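PDB 4QQS: glycoside hydrolase family 43 from Halothermothrix orenii, which hydrolyses O-glycosidic bonds, with alpha-L-arabinofuranosidase activity, and probably takes part in the breakdown of xylan. Local coordinates for residues D126-I131 against Y138-K143; I158-M163 against T229-W234; I77-K82 against Q165-L170. One frame throughout, in Å; residues are numbered along the deposited sequence.

Contact 1. Residues D126-I131 against Y138-K143; sequences DAHIFI and YIYYVK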
loop_
_atom_site.group_PDB
_atom_site.type_symbol
_atom_site.label_atom_id
_atom_site.label_comp_id
_atom_site.label_asym_id
_atom_site.label_seq_id
_atom_site.Cartn_x
_atom_site.Cartn_y
_atom_site.Cartn_z
ATOM N N ASP A 126 0.422 7.604 -1.664
ATOM C CA ASP A 126 0.328 6.179 -1.961
ATOM C C ASP A 126 1.292 5.715 -3.049
ATOM O O ASP A 126 0.986 4.805 -3.819
ATOM C CB ASP A 126 -1.103 5.748 -2.307
ATOM C CG ASP A 126 -2.011 5.619 -1.100
ATOM O OD1 ASP A 126 -1.548 5.789 0.038
ATOM O OD2 ASP A 126 -3.216 5.346 -1.307
ATOM N N ALA A 127 2.496 6.276 -3.067
ATOM C CA ALA A 127 3.514 5.786 -3.977
ATOM C C ALA A 127 3.827 4.308 -3.743
ATOM O O ALA A 127 3.882 3.822 -2.611
ATOM C CB ALA A 127 4.784 6.588 -3.842
ATOM N N HIS A 128 4.065 3.622 -4.851
ATOM C CA HIS A 128 4.411 2.217 -4.864
ATOM C C HIS A 128 5.408 2.021 -5.998
ATOM O O HIS A 128 5.087 2.270 -7.145
ATOM C CB HIS A 128 3.166 1.372 -5.107
ATOM C CG HIS A 128 3.470 -0.065 -5.357
ATOM N ND1 HIS A 128 3.890 -0.918 -4.365
ATOM C CD2 HIS A 128 3.449 -0.796 -6.500
ATOM C CE1 HIS A 128 4.124 -2.111 -4.892
ATOM N NE2 HIS A 128 3.857 -2.067 -6.182
ATOM N N ILE A 129 6.618 1.591 -5.674
ATOM C CA ILE A 129 7.626 1.331 -6.689
ATOM C C ILE A 129 7.676 -0.163 -6.970
ATOM O O ILE A 129 7.881 -0.967 -6.064
ATOM C CB ILE A 129 9.027 1.871 -6.284
ATOM C CG1 ILE A 129 8.983 3.393 -6.122
ATOM C CG2 ILE A 129 10.067 1.484 -7.342
ATOM C CD1 ILE A 129 10.273 4.015 -5.588
ATOM N N PHE A 130 7.470 -0.505 -8.233
ATOM C CA PHE A 130 7.525 -1.862 -8.761
ATOM C C PHE A 130 8.767 -1.995 -9.625
ATOM O O PHE A 130 8.941 -1.233 -10.568
ATOM C CB PHE A 130 6.268 -2.123 -9.604
ATOM C CG PHE A 130 6.330 -3.387 -10.423
ATOM C CD1 PHE A 130 6.278 -4.632 -9.825
ATOM C CD2 PHE A 130 6.453 -3.325 -11.795
ATOM C CE1 PHE A 130 6.343 -5.792 -10.594
ATOM C CE2 PHE A 130 6.518 -4.463 -12.550
ATOM C CZ PHE A 130 6.465 -5.699 -11.952
ATOM N N ILE A 131 9.622 -2.957 -9.293
ATOM C CA ILE A 131 10.793 -3.253 -10.093
ATOM C C ILE A 131 10.475 -4.493 -10.939
ATOM O O ILE A 131 10.251 -5.579 -10.404
ATOM C CB ILE A 131 12.050 -3.499 -9.215
ATOM C CG1 ILE A 131 12.278 -2.348 -8.223
ATOM C CG2 ILE A 131 13.274 -3.703 -10.094
ATOM C CD1 ILE A 131 12.426 -0.992 -8.843
ATOM N N TYR A 138 9.119 1.268 -11.963
ATOM C CA TYR A 138 7.909 2.014 -12.239
ATOM C C TYR A 138 7.316 2.481 -10.926
ATOM O O TYR A 138 7.302 1.737 -9.962
ATOM C CB TYR A 138 6.880 1.135 -12.953
ATOM C CG TYR A 138 7.356 0.595 -14.274
ATOM C CD1 TYR A 138 8.078 -0.588 -14.343
ATOM C CD2 TYR A 138 7.108 1.276 -15.456
ATOM C CE1 TYR A 138 8.529 -1.086 -15.547
ATOM C CE2 TYR A 138 7.570 0.790 -16.677
ATOM C CZ TYR A 138 8.282 -0.393 -16.707
ATOM O OH TYR A 138 8.735 -0.911 -17.901
ATOM N N ILE A 139 6.828 3.711 -10.898
ATOM C CA ILE A 139 6.132 4.226 -9.735
ATOM C C ILE A 139 4.654 4.385 -10.053
ATOM O O ILE A 139 4.281 4.991 -11.053
ATOM C CB ILE A 139 6.770 5.542 -9.209
ATOM C CG1 ILE A 139 6.138 5.936 -7.868
ATOM C CG2 ILE A 139 6.680 6.670 -10.226
ATOM C CD1 ILE A 139 6.857 7.084 -7.167
ATOM N N TYR A 140 3.831 3.801 -9.188
ATOM C CA TYR A 140 2.380 3.942 -9.219
ATOM C C TYR A 140 2.035 4.864 -8.066
ATOM O O TYR A 140 2.571 4.712 -6.988
ATOM C CB TYR A 140 1.716 2.558 -9.030
ATOM C CG TYR A 140 2.025 1.621 -10.159
ATOM C CD1 TYR A 140 3.198 0.883 -10.182
ATOM C CD2 TYR A 140 1.167 1.498 -11.230
ATOM C CE1 TYR A 140 3.513 0.071 -11.260
ATOM C CE2 TYR A 140 1.461 0.675 -12.307
ATOM C CZ TYR A 140 2.644 -0.036 -12.323
ATOM O OH TYR A 140 3.007 -0.832 -13.371
ATOM N N TYR A 141 1.165 5.838 -8.297
ATOM C CA TYR A 141 0.858 6.800 -7.254
ATOM C C TYR A 141 -0.524 7.381 -7.474
ATOM O O TYR A 141 -1.106 7.250 -8.543
ATOM C CB TYR A 141 1.919 7.904 -7.205
ATOM C CG TYR A 141 2.090 8.658 -8.506
ATOM C CD1 TYR A 141 1.365 9.799 -8.772
ATOM C CD2 TYR A 141 2.973 8.219 -9.482
ATOM C CE1 TYR A 141 1.525 10.494 -9.959
ATOM C CE2 TYR A 141 3.131 8.905 -10.680
ATOM C CZ TYR A 141 2.411 10.045 -10.909
ATOM O OH TYR A 141 2.531 10.759 -12.089
ATOM N N VAL A 142 -1.037 8.037 -6.444
ATOM C CA VAL A 142 -2.386 8.569 -6.456
ATOM C C VAL A 142 -2.363 10.088 -6.571
ATOM O O VAL A 142 -1.690 10.773 -5.801
ATOM C CB VAL A 142 -3.137 8.169 -5.178
ATOM C CG1 VAL A 142 -4.488 8.849 -5.091
ATOM C CG2 VAL A 142 -3.306 6.646 -5.136
ATOM N N LYS A 143 -3.115 10.594 -7.547
ATOM C CA LYS A 143 -3.468 12.011 -7.640
ATOM C C LYS A 143 -4.725 12.165 -6.796
ATOM O O LYS A 143 -5.790 11.711 -7.167
ATOM C CB LYS A 143 -3.693 12.389 -9.106
ATOM C CG LYS A 143 -3.842 13.876 -9.377
ATOM C CD LYS A 143 -4.024 14.154 -10.881
ATOM C CE LYS A 143 -3.890 15.629 -11.196
ATOM N NZ LYS A 143 -4.254 15.982 -12.573
#

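Contact 2. Residues I158-M163 against T229-W234; sequences IYVQEM and TPLGPW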
loop_
_atom_site.group_PDB
_atom_site.type_symbol
_atom_site.label_atom_id
_atom_site.label_comp_id
_atom_site.label_asym_id
_atom_site.label_seq_id
_atom_site.Cartn_x
_atom_site.Cartn_y
_atom_site.Cartn_z
ATOM N N ILE A 158 -5.180 6.634 -9.984
ATOM C CA ILE A 158 -3.843 6.058 -9.955
ATOM C C ILE A 158 -3.150 6.265 -11.290
ATOM O O ILE A 158 -3.693 5.884 -12.326
ATOM C CB ILE A 158 -3.890 4.567 -9.584
ATOM C CG1 ILE A 158 -4.408 4.399 -8.152
ATOM C CG2 ILE A 158 -2.514 3.913 -9.732
ATOM C CD1 ILE A 158 -4.852 2.982 -7.804
ATOM N N TYR A 159 -1.971 6.883 -11.226
ATOM C CA TYR A 159 -1.093 7.102 -12.357
ATOM C C TYR A 159 0.135 6.214 -12.228
ATOM O O TYR A 159 0.477 5.745 -11.147
ATOM C CB TYR A 159 -0.663 8.580 -12.420
ATOM C CG TYR A 159 -1.760 9.497 -12.881
ATOM C CD1 TYR A 159 -2.730 9.954 -11.993
ATOM C CD2 TYR A 159 -1.851 9.894 -14.206
ATOM C CE1 TYR A 159 -3.759 10.767 -12.398
ATOM C CE2 TYR A 159 -2.886 10.720 -14.628
ATOM C CZ TYR A 159 -3.832 11.148 -13.719
ATOM O OH TYR A 159 -4.854 11.962 -14.147
ATOM N N VAL A 160 0.812 6.023 -13.352
ATOM C CA VAL A 160 2.078 5.314 -13.390
ATOM C C VAL A 160 3.063 6.063 -14.268
ATOM O O VAL A 160 2.700 6.636 -15.298
ATOM C CB VAL A 160 1.909 3.848 -13.883
ATOM C CG1 VAL A 160 1.247 3.776 -15.255
ATOM C CG2 VAL A 160 3.240 3.103 -13.881
ATOM N N GLN A 161 4.323 6.056 -13.844
ATOM C CA GLN A 161 5.434 6.447 -14.701
ATOM C C GLN A 161 6.605 5.512 -14.491
ATOM O O GLN A 161 6.873 5.046 -13.388
ATOM C CB GLN A 161 5.884 7.887 -14.413
ATOM C CG GLN A 161 4.887 8.912 -14.915
ATOM C CD GLN A 161 5.226 10.325 -14.534
ATOM O OE1 GLN A 161 4.762 10.833 -13.506
ATOM N NE2 GLN A 161 6.031 10.981 -15.360
ATOM N N GLU A 162 7.329 5.255 -15.568
ATOM C CA GLU A 162 8.643 4.642 -15.461
ATOM C C GLU A 162 9.562 5.620 -14.746
ATOM O O GLU A 162 9.431 6.835 -14.926
ATOM C CB GLU A 162 9.139 4.353 -16.871
ATOM C CG GLU A 162 10.427 3.585 -16.956
ATOM C CD GLU A 162 10.812 3.280 -18.392
ATOM O OE1 GLU A 162 9.923 3.319 -19.287
ATOM O OE2 GLU A 162 12.000 3.007 -18.628
ATOM N N MET A 163 10.477 5.098 -13.936
ATOM C CA MET A 163 11.461 5.946 -13.272
ATOM C C MET A 163 12.817 5.804 -13.908
ATOM O O MET A 163 13.116 4.813 -14.567
ATOM C CB MET A 163 11.605 5.605 -11.792
ATOM C CG MET A 163 10.278 5.458 -11.047
ATOM S SD MET A 163 10.486 5.207 -9.291
ATOM C CE MET A 163 10.695 6.888 -8.741
ATOM N N THR A 229 1.603 -4.930 -19.824
ATOM C CA THR A 229 2.850 -4.199 -19.657
ATOM C C THR A 229 2.629 -3.209 -18.507
ATOM O O THR A 229 1.497 -2.831 -18.239
ATOM C CB THR A 229 3.237 -3.516 -20.974
ATOM O OG1 THR A 229 4.617 -3.158 -20.941
ATOM C CG2 THR A 229 2.373 -2.310 -21.232
ATOM N N PRO A 230 3.698 -2.783 -17.824
ATOM C CA PRO A 230 3.460 -1.998 -16.597
ATOM C C PRO A 230 2.749 -0.661 -16.818
ATOM O O PRO A 230 2.068 -0.178 -15.899
ATOM C CB PRO A 230 4.875 -1.795 -16.036
ATOM C CG PRO A 230 5.604 -3.011 -16.488
ATOM C CD PRO A 230 5.095 -3.244 -17.904
ATOM N N LEU A 231 2.897 -0.058 -17.990
ATOM C CA LEU A 231 2.238 1.214 -18.258
ATOM C C LEU A 231 0.791 1.049 -18.734
ATOM O O LEU A 231 0.130 2.033 -19.066
ATOM C CB LEU A 231 3.035 2.032 -19.275
ATOM C CG LEU A 231 4.435 2.468 -18.838
ATOM C CD1 LEU A 231 5.118 3.184 -19.983
ATOM C CD2 LEU A 231 4.407 3.361 -17.599
ATOM N N GLY A 232 0.299 -0.181 -18.773
ATOM C CA GLY A 232 -1.076 -0.439 -19.158
ATOM C C GLY A 232 -1.210 -0.724 -20.645
ATOM O O GLY A 232 -0.212 -0.889 -21.352
ATOM N N PRO A 233 -2.456 -0.768 -21.140
ATOM C CA PRO A 233 -3.696 -0.471 -20.410
ATOM C C PRO A 233 -4.006 -1.454 -19.283
ATOM O O PRO A 233 -3.669 -2.634 -19.339
ATOM C CB PRO A 233 -4.780 -0.549 -21.496
ATOM C CG PRO A 233 -4.191 -1.294 -22.601
ATOM C CD PRO A 233 -2.711 -1.081 -22.558
ATOM N N TRP A 234 -4.656 -0.926 -18.254
ATOM C CA TRP A 234 -5.055 -1.668 -17.077
ATOM C C TRP A 234 -6.549 -1.933 -17.113
ATOM O O TRP A 234 -7.337 -0.990 -17.146
ATOM C CB TRP A 234 -4.694 -0.857 -15.829
ATOM C CG TRP A 234 -3.216 -0.866 -15.541
ATOM C CD1 TRP A 234 -2.270 0.066 -15.888
ATOM C CD2 TRP A 234 -2.520 -1.902 -14.851
ATOM N NE1 TRP A 234 -1.030 -0.344 -15.445
ATOM C CE2 TRP A 234 -1.159 -1.554 -14.810
ATOM C CE3 TRP A 234 -2.920 -3.116 -14.297
ATOM C CZ2 TRP A 234 -0.209 -2.367 -14.193
ATOM C CZ3 TRP A 234 -1.973 -3.930 -13.701
ATOM C CH2 TRP A 234 -0.644 -3.547 -13.639
#

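Contact 3. Residues I77-K82 against Q165-L170; sequences IFYNNK and QDLLEL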
loop_
_atom_site.group_PDB
_atom_site.type_symbol
_atom_site.label_atom_id
_atom_site.label_comp_id
_atom_site.label_asym_id
_atom_site.label_seq_id
_atom_site.Cartn_x
_atom_site.Cartn_y
_atom_site.Cartn_z
ATOM N N ILE A 77 11.432 -0.832 -0.493
ATOM C CA ILE A 77 12.004 -1.842 -1.381
ATOM C C ILE A 77 13.493 -2.008 -1.108
ATOM O O ILE A 77 14.136 -1.112 -0.578
ATOM C CB ILE A 77 11.794 -1.503 -2.884
ATOM C CG1 ILE A 77 12.520 -0.219 -3.290
ATOM C CG2 ILE A 77 10.305 -1.406 -3.181
ATOM C CD1 ILE A 77 12.488 0.067 -4.782
ATOM N N PHE A 78 14.015 -3.177 -1.457
ATOM C CA PHE A 78 15.449 -3.428 -1.447
ATOM C C PHE A 78 15.928 -3.375 -2.895
ATOM O O PHE A 78 15.537 -4.215 -3.707
ATOM C CB PHE A 78 15.741 -4.781 -0.817
ATOM C CG PHE A 78 17.200 -5.081 -0.688
ATOM C CD1 PHE A 78 17.973 -4.410 0.235
ATOM C CD2 PHE A 78 17.799 -6.040 -1.489
ATOM C CE1 PHE A 78 19.314 -4.691 0.354
ATOM C CE2 PHE A 78 19.141 -6.318 -1.366
ATOM C CZ PHE A 78 19.891 -5.639 -0.445
ATOM N N TYR A 79 16.737 -2.363 -3.214
ATOM C CA TYR A 79 17.090 -2.022 -4.600
ATOM C C TYR A 79 18.483 -1.466 -4.575
ATOM O O TYR A 79 18.782 -0.642 -3.726
ATOM C CB TYR A 79 16.116 -0.959 -5.139
ATOM C CG TYR A 79 16.350 -0.445 -6.556
ATOM C CD1 TYR A 79 15.984 -1.206 -7.661
ATOM C CD2 TYR A 79 16.886 0.817 -6.784
ATOM C CE1 TYR A 79 16.157 -0.731 -8.946
ATOM C CE2 TYR A 79 17.072 1.291 -8.077
ATOM C CZ TYR A 79 16.703 0.512 -9.153
ATOM O OH TYR A 79 16.859 0.969 -10.446
ATOM N N ASN A 80 19.336 -1.928 -5.489
ATOM C CA ASN A 80 20.732 -1.515 -5.530
ATOM C C ASN A 80 21.388 -1.653 -4.156
ATOM O O ASN A 80 22.106 -0.767 -3.686
ATOM C CB ASN A 80 20.844 -0.092 -6.067
ATOM C CG ASN A 80 20.577 -0.002 -7.570
ATOM O OD1 ASN A 80 20.552 -1.007 -8.286
ATOM N ND2 ASN A 80 20.390 1.218 -8.053
ATOM N N ASN A 81 21.127 -2.792 -3.530
ATOM C CA ASN A 81 21.783 -3.186 -2.292
ATOM C C ASN A 81 21.532 -2.227 -1.133
ATOM O O ASN A 81 22.342 -2.152 -0.216
ATOM C CB ASN A 81 23.286 -3.386 -2.509
ATOM C CG ASN A 81 23.875 -4.388 -1.549
ATOM O OD1 ASN A 81 23.198 -5.331 -1.130
ATOM N ND2 ASN A 81 25.141 -4.196 -1.192
ATOM N N LYS A 82 20.413 -1.506 -1.165
ATOM C CA LYS A 82 19.982 -0.755 0.013
ATOM C C LYS A 82 18.472 -0.655 0.040
ATOM O O LYS A 82 17.801 -1.159 -0.850
ATOM C CB LYS A 82 20.644 0.620 0.115
ATOM C CG LYS A 82 20.201 1.668 -0.863
ATOM C CD LYS A 82 20.985 2.945 -0.561
ATOM C CE LYS A 82 20.509 4.142 -1.345
ATOM N NZ LYS A 82 21.228 5.383 -0.943
ATOM N N GLN A 165 16.805 5.069 -13.505
ATOM C CA GLN A 165 17.451 3.997 -12.773
ATOM C C GLN A 165 17.788 4.384 -11.340
ATOM O O GLN A 165 17.790 3.519 -10.468
ATOM C CB GLN A 165 18.723 3.547 -13.503
ATOM C CG GLN A 165 18.453 2.733 -14.759
ATOM C CD GLN A 165 17.900 1.359 -14.444
ATOM O OE1 GLN A 165 18.473 0.621 -13.644
ATOM N NE2 GLN A 165 16.761 1.017 -15.051
ATOM N N ASP A 166 18.061 5.666 -11.101
ATOM C CA ASP A 166 18.389 6.139 -9.756
ATOM C C ASP A 166 17.170 6.509 -8.903
ATOM O O ASP A 166 17.324 6.936 -7.758
ATOM C CB ASP A 166 19.410 7.290 -9.796
ATOM C CG ASP A 166 18.934 8.525 -10.563
ATOM O OD1 ASP A 166 17.730 8.646 -10.858
ATOM O OD2 ASP A 166 19.798 9.397 -10.838
ATOM N N LEU A 167 15.979 6.291 -9.456
ATOM C CA LEU A 167 14.708 6.586 -8.800
ATOM C C LEU A 167 14.432 8.071 -8.548
ATOM O O LEU A 167 13.481 8.394 -7.847
ATOM C CB LEU A 167 14.555 5.804 -7.490
ATOM C CG LEU A 167 14.853 4.307 -7.523
ATOM C CD1 LEU A 167 14.601 3.684 -6.161
ATOM C CD2 LEU A 167 14.068 3.575 -8.613
ATOM N N LEU A 168 15.240 8.966 -9.124
ATOM C CA LEU A 168 15.092 10.403 -8.864
ATOM C C LEU A 168 14.234 11.169 -9.875
ATOM O O LEU A 168 13.850 12.314 -9.602
ATOM C CB LEU A 168 16.463 11.069 -8.765
ATOM C CG LEU A 168 17.421 10.465 -7.744
ATOM C CD1 LEU A 168 18.760 11.184 -7.806
ATOM C CD2 LEU A 168 16.861 10.500 -6.333
ATOM N N GLU A 169 13.944 10.561 -11.029
ATOM C CA GLU A 169 13.152 11.212 -12.063
ATOM C C GLU A 169 12.017 10.307 -12.455
ATOM O O GLU A 169 12.200 9.086 -12.547
ATOM C CB GLU A 169 13.999 11.491 -13.308
ATOM C CG GLU A 169 13.246 12.278 -14.408
ATOM C CD GLU A 169 13.702 11.995 -15.841
ATOM O OE1 GLU A 169 14.598 11.150 -16.068
ATOM O OE2 GLU A 169 13.151 12.636 -16.763
ATOM N N LEU A 170 10.867 10.915 -12.710
ATOM C CA LEU A 170 9.732 10.213 -13.272
ATOM C C LEU A 170 9.730 10.537 -14.768
ATOM O O LEU A 170 9.637 11.710 -15.164
ATOM C CB LEU A 170 8.444 10.662 -12.599
ATOM C CG LEU A 170 8.166 10.078 -11.208
ATOM C CD1 LEU A 170 9.146 10.529 -10.141
ATOM C CD2 LEU A 170 6.773 10.416 -10.775
HETATM O O HOH W 1 19.368 -0.731 -11.051
#

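Contact 1. Residues D126-I131 against Y138-K143
Strands 126-131 and 138-143 form an antiparallel beta hairpin in the five-bladed beta-propeller of this family 43 enzyme. Four backbone hydrogen bonds hold it. H128 with Y140 and F130 with Y138 are hydrogen-bonded pairs. I129 and I139 form the non-hydrogen-bonded pair between them. The bond from Y140 N to H128 O is 2.8 Å long and nearly straight, 175° at the hydrogen. The return bond from H128 N to Y140 O is equally short but bent to 138°.

The tight part is the face that carries H128, F130, Y138 and Y140. H128 CG is anti to its backbone N (chi1 171°), and F130 is turned likewise. Both tyrosines instead have CG beside the N. Each pair thus lies side by side and points the same way. Y140 CD1 sits at the edge of the H128 ring, 4.1 Å from H128 CD2. Further along the same ring, Y140 CE1 is 3.9 Å from F130 CB. V199 of strand 191-202 packs on F130 and Y140. H128 ND1 is hydrogen-bonded to E75, a sodium ligand, so H128 stands in the second shell of the metal.

The other face is thinner. I129 and I139 cross obliquely, with their CG1 atoms 4.2 Å apart, and I139 CD1 reaches A127 CB at 3.9 Å. The looser ends are I131 and K143, both partly exposed and without contact across the hairpin.

D126 is predicted to tune and orient the predicted proton donor, E195, which lies close by. Its OD2 accepts a hydrogen bond from G196 N. Alongside, D126 CB rests 3.7 Å from V142 CG2.

Contact 2. Residues I158-M163 against T229-W234
P230 O is the best-held polar atom of the loop 229-234, gripped by two hydrogen-bond donors. One is W234 NE1 within the same loop, at 3.1 Å and 141° at the hydrogen. It comes from above the carbonyl plane, while the oxygen lies close to the plane of the indole ring. The other is the hydroxyl of Y140 on strand 137-143. Together they fix the peptide after P230 and the rotation of the indole.

The loop 229-234 starts with a type I beta turn, closed by G232 N to T229 O at 3.0 Å. A CB on G232 would be jammed against the carbonyl O of L231 and would clash with W234 CD1. The peptide before P233 is cis.

No hydrogen bond joins the loop to 158-163. The link is apolar. V160 and L231 cross at about a right angle, and L231 CD2 does the touching. It meets V160 CG2 at 3.9 Å and V160 CG1 at 4.0 Å, so both methyls of the valine bear on one methyl of the leucine. CG1 of V160 takes the crowded place between backbone N and carbonyl carbon (chi1 57°). L231 CD2 also lies 4.0 Å from E162 N; both residues are partly exposed.

Q161 points away from the loop, and its OE1 is hydrogen-bonded to Y141 OH and R120. Between these two segments the join is therefore apolar, while the Y140 hydroxyl on P230 O adds a polar tie between the neighbouring propeller blades.

Contact 3. Residues I77-K82 against Q165-L170
Hydrogen bonding across this contact rests on Y79. Its OH donates to Q165 O at 2.7 Å, in the carbonyl plane and on a lone pair. The C=O...donor angle is 132°. Y79 CG is anti to the backbone N (chi1 178°), which carries the ring out to the loop 165-170. The accepting oxygen lies at the ring edge, in its plane. A water adds a second bridge. It donates to N80 OD1 at 3.0 Å and to Q165 OE1 at 3.1 Å. The Q165 chain bends at chi2 (-70°), and its end comes nearer to Y79 and N80.

Apolar contact comes from L167. It meets Y79 tip to tip, with L167 CD1 3.7 Å from Y79 CD2. L167 CG is 3.8 Å from Y79 CE2. I77 adds a looser touch, its CD1 4.4 Å from L167 CD1. Y84 of strand 82-90 also packs on L167. A phenylalanine at Y79 would remove the hydroxyl, and the hairpin tip would probably be held less firmly to the loop without its bond to Q165 O.

Local turns shape both sides. Residues 79-82 make a type I' beta turn, which joins strands 72-79 and 82-90 in a hairpin. N80 CG lies over one face of the Y79 ring, offset toward the rim. In the loop, D166 OD1 accepts from L168 N at 3.1 Å, an Asx turn. S164 OG is a further partner of D166 OD1.

The contact joins the tip of this hairpin to the loop after strand 153-162, far from the catalytic residues. Its chemistry is mixed: one buried tyrosine supplies an apolar ring for a leucine and a directed bond to the backbone, while the exposed amides meet through water.

Overall arrangement
From the N terminus, 77-82 comes first and opens contact 3. The chain then forms contact 1, a local hairpin that closes after a six-residue connection and lies wholly within the span of contact 3. Next, 158-163 opens contact 2. Soon after, 165-170 closes contact 3 over 82 intervening residues. The chain runs on until 229-234 closes contact 2, so contacts 2 and 3 cross. Contact 1 is complete before contact 2 begins. Strands 137-143 and 153-162 are sheet neighbours, so contact 1 and the first segment of contact 2 share a blade. Contact 3 ties that blade to the 72-79 hairpin, and contact 2 ties it to the loop after strand 221-227.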